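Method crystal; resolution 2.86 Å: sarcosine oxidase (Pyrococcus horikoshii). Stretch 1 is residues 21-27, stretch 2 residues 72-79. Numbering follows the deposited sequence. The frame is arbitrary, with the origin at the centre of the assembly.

Stretch 1 21-27: AHELAKR
Stretch 2 (72-79) KKYSEEYG

Two helices whose axes come no closer than 14.8 Å are joined here by side-chain tips alone, without one clear hydrogen bond between them, and two lysine ammonium groups face each other at the margin, Lys 26 NZ lying 4.3 Å from Lys 73 NZ. Both stretches belong to one chain. The first is helical from 21 to 26, the second from 72 to about 78; both helices begin earlier in the chain, and their N-to-C directions make an angle of 75°. The backbones are nearest at His 22 CA and Tyr 74 CA, 11.2 Å apart, a gap spanned here by long and ringed side chains.

His 22 meets two tyrosines of the second helix. Its CA-to-CB bond points toward that helix, and chi1 of 162° (t) with chi2 of 67° extends the imidazole toward both. Tyr 74 and Tyr 78, one helical turn apart and linked by the backbone hydrogen bond from Tyr 78 N to Tyr 74 O (2.8 Å), both direct CA-to-CB toward the first helix with chi1 in m (-72° and -57°); their chi2 values are 119° and 159°. The edge of His 22 meets the face of Tyr 74 in an offset edge-to-face pair, with centroids 5.0 Å apart and planes at 81°; His 22 NE2 lies 3.4 Å from Tyr 74 CE2. Against Tyr 78 the planes stand at 87° with centroids 5.7 Å apart, and His 22 CE1 is 2.9 Å from Tyr 78 OH, a close approach at the edges of both rings. Aromatic side chains are long enough to reach across, and an imidazole edge can lie against a tyrosine face.

The long phenol of Tyr 74 carries its hydroxyl into a charged setting, with Glu 23 OE2 3.4 Å from Tyr 74 OH and Lys 26 NZ 3.5 Å from Tyr 74 OH. The CA-to-CB bond of Glu 23 points sideways to the second helix, but chi1 and chi2, both m (-70° and -67°), bring its end nearer. That carboxylate also forms a salt bridge to the residue just past the helix, Arg 27 NH2 to Glu 23 OE1 at 2.7 Å. Lys 26, one turn after His 22, is itself partly exposed, its CA-to-CB bond toward the second helix, with chi1 78° (p), chi2 128°, chi3 70° (p) and chi4 -178° (t). Lys 73, CA-to-CB toward the first helix, has chi1 173° (t), chi2 -165° (t), chi3 -133° and chi4 -84° (m); its counterion is in its own helix, with a weak hydrogen bond and salt bridge from Lys 73 NZ to Glu 77 OE1 at 3.5 Å.

His 22, Glu 23 and Tyr 74 are buried, yet the stretches bury just 212 Å² between them. Gly 79 follows the second helix with phi/psi of 71/50°, a positive phi that glycine accommodates readily.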

# COMPACT_ATOMS: atom_id res chain seq x y z
N ALA B 21 -42.77 1.79 31.78
CA ALA B 21 -43.19 3.04 31.17
C ALA B 21 -44.69 2.98 30.94
O ALA B 21 -45.41 3.90 31.32
CB ALA B 21 -42.48 3.27 29.87
N HIS B 22 -45.13 1.88 30.35
CA HIS B 22 -46.53 1.67 30.00
C HIS B 22 -47.49 1.89 31.17
O HIS B 22 -48.49 2.58 31.02
CB HIS B 22 -46.73 0.29 29.38
CG HIS B 22 -48.15 -0.16 29.38
ND1 HIS B 22 -49.12 0.45 28.63
CD2 HIS B 22 -48.77 -1.16 30.06
CE1 HIS B 22 -50.28 -0.15 28.84
NE2 HIS B 22 -50.09 -1.13 29.70
N GLU B 23 -47.17 1.31 32.32
CA GLU B 23 -47.99 1.52 33.51
C GLU B 23 -47.95 2.97 33.99
O GLU B 23 -48.98 3.54 34.32
CB GLU B 23 -47.59 0.58 34.65
CG GLU B 23 -47.94 -0.88 34.44
CD GLU B 23 -49.45 -1.18 34.43
OE1 GLU B 23 -50.28 -0.24 34.54
OE2 GLU B 23 -49.79 -2.38 34.31
N LEU B 24 -46.77 3.55 34.03
CA LEU B 24 -46.62 4.91 34.51
C LEU B 24 -47.43 5.88 33.65
O LEU B 24 -48.10 6.78 34.18
CB LEU B 24 -45.15 5.32 34.53
CG LEU B 24 -44.27 4.75 35.64
CD1 LEU B 24 -42.81 4.83 35.23
CD2 LEU B 24 -44.49 5.44 36.99
N ALA B 25 -47.38 5.67 32.33
CA ALA B 25 -48.01 6.56 31.37
C ALA B 25 -49.53 6.47 31.40
O ALA B 25 -50.22 7.49 31.34
CB ALA B 25 -47.48 6.30 29.98
N LYS B 26 -50.06 5.25 31.48
CA LYS B 26 -51.51 5.10 31.54
C LYS B 26 -52.04 5.55 32.90
O LYS B 26 -53.23 5.79 33.05
CB LYS B 26 -51.98 3.67 31.19
CG LYS B 26 -51.82 2.64 32.29
CD LYS B 26 -53.12 1.86 32.56
CE LYS B 26 -53.51 0.91 31.42
NZ LYS B 26 -54.81 0.21 31.70
N ARG B 27 -51.14 5.68 33.87
CA ARG B 27 -51.49 6.19 35.19
C ARG B 27 -51.42 7.72 35.24
O ARG B 27 -51.59 8.32 36.31
CB ARG B 27 -50.57 5.60 36.26
CG ARG B 27 -51.00 4.24 36.80
CD ARG B 27 -49.94 3.69 37.71
NE ARG B 27 -50.42 2.62 38.58
CZ ARG B 27 -50.66 1.38 38.17
NH1 ARG B 27 -51.07 0.46 39.04
NH2 ARG B 27 -50.50 1.05 36.89
N LYS B 72 -53.53 -11.89 30.14
CA LYS B 72 -54.87 -12.09 29.59
C LYS B 72 -55.51 -10.76 29.19
O LYS B 72 -56.03 -10.63 28.08
CB LYS B 72 -55.79 -12.83 30.57
CG LYS B 72 -55.78 -14.37 30.41
CD LYS B 72 -57.17 -14.99 30.65
CE LYS B 72 -57.54 -14.97 32.13
NZ LYS B 72 -58.82 -15.71 32.38
N LYS B 73 -55.44 -9.79 30.08
CA LYS B 73 -56.10 -8.51 29.87
C LYS B 73 -55.52 -7.78 28.67
O LYS B 73 -56.25 -7.45 27.73
CB LYS B 73 -55.99 -7.65 31.13
CG LYS B 73 -56.47 -6.23 31.02
CD LYS B 73 -55.96 -5.46 32.21
CE LYS B 73 -57.03 -4.61 32.86
NZ LYS B 73 -57.20 -3.30 32.17
N TYR B 74 -54.21 -7.54 28.70
CA TYR B 74 -53.54 -6.74 27.68
C TYR B 74 -53.40 -7.45 26.34
O TYR B 74 -53.45 -6.82 25.29
CB TYR B 74 -52.18 -6.29 28.19
CG TYR B 74 -52.27 -5.24 29.26
CD1 TYR B 74 -51.76 -5.47 30.53
CD2 TYR B 74 -52.87 -4.01 29.00
CE1 TYR B 74 -51.84 -4.50 31.53
CE2 TYR B 74 -52.95 -3.03 29.99
CZ TYR B 74 -52.44 -3.28 31.24
OH TYR B 74 -52.51 -2.33 32.22
N SER B 75 -53.22 -8.77 26.41
CA SER B 75 -53.21 -9.64 25.24
C SER B 75 -54.40 -9.38 24.31
O SER B 75 -54.22 -9.15 23.12
CB SER B 75 -53.19 -11.10 25.69
OG SER B 75 -53.12 -11.97 24.60
N GLU B 76 -55.62 -9.43 24.86
CA GLU B 76 -56.80 -9.27 24.03
C GLU B 76 -57.14 -7.82 23.85
O GLU B 76 -57.64 -7.43 22.80
CB GLU B 76 -58.00 -10.06 24.59
CG GLU B 76 -58.71 -9.44 25.79
CD GLU B 76 -59.18 -10.50 26.82
OE1 GLU B 76 -59.77 -10.08 27.85
OE2 GLU B 76 -58.94 -11.72 26.60
N GLU B 77 -56.83 -7.01 24.86
CA GLU B 77 -57.12 -5.60 24.80
C GLU B 77 -56.27 -4.85 23.75
O GLU B 77 -56.73 -3.87 23.19
CB GLU B 77 -56.96 -4.97 26.18
CG GLU B 77 -57.78 -3.71 26.36
CD GLU B 77 -57.55 -3.03 27.70
OE1 GLU B 77 -57.70 -3.69 28.76
OE2 GLU B 77 -57.24 -1.82 27.69
N TYR B 78 -55.04 -5.31 23.49
CA TYR B 78 -54.15 -4.68 22.48
C TYR B 78 -53.91 -5.58 21.26
O TYR B 78 -53.23 -5.19 20.31
CB TYR B 78 -52.80 -4.26 23.07
CG TYR B 78 -52.83 -3.31 24.26
CD1 TYR B 78 -51.73 -3.22 25.11
CD2 TYR B 78 -53.94 -2.51 24.53
CE1 TYR B 78 -51.72 -2.35 26.20
CE2 TYR B 78 -53.95 -1.64 25.62
CZ TYR B 78 -52.84 -1.56 26.45
OH TYR B 78 -52.84 -0.70 27.53
N GLY B 79 -54.45 -6.80 21.31
CA GLY B 79 -54.45 -7.73 20.19
C GLY B 79 -53.09 -8.31 19.85
O GLY B 79 -52.69 -8.29 18.70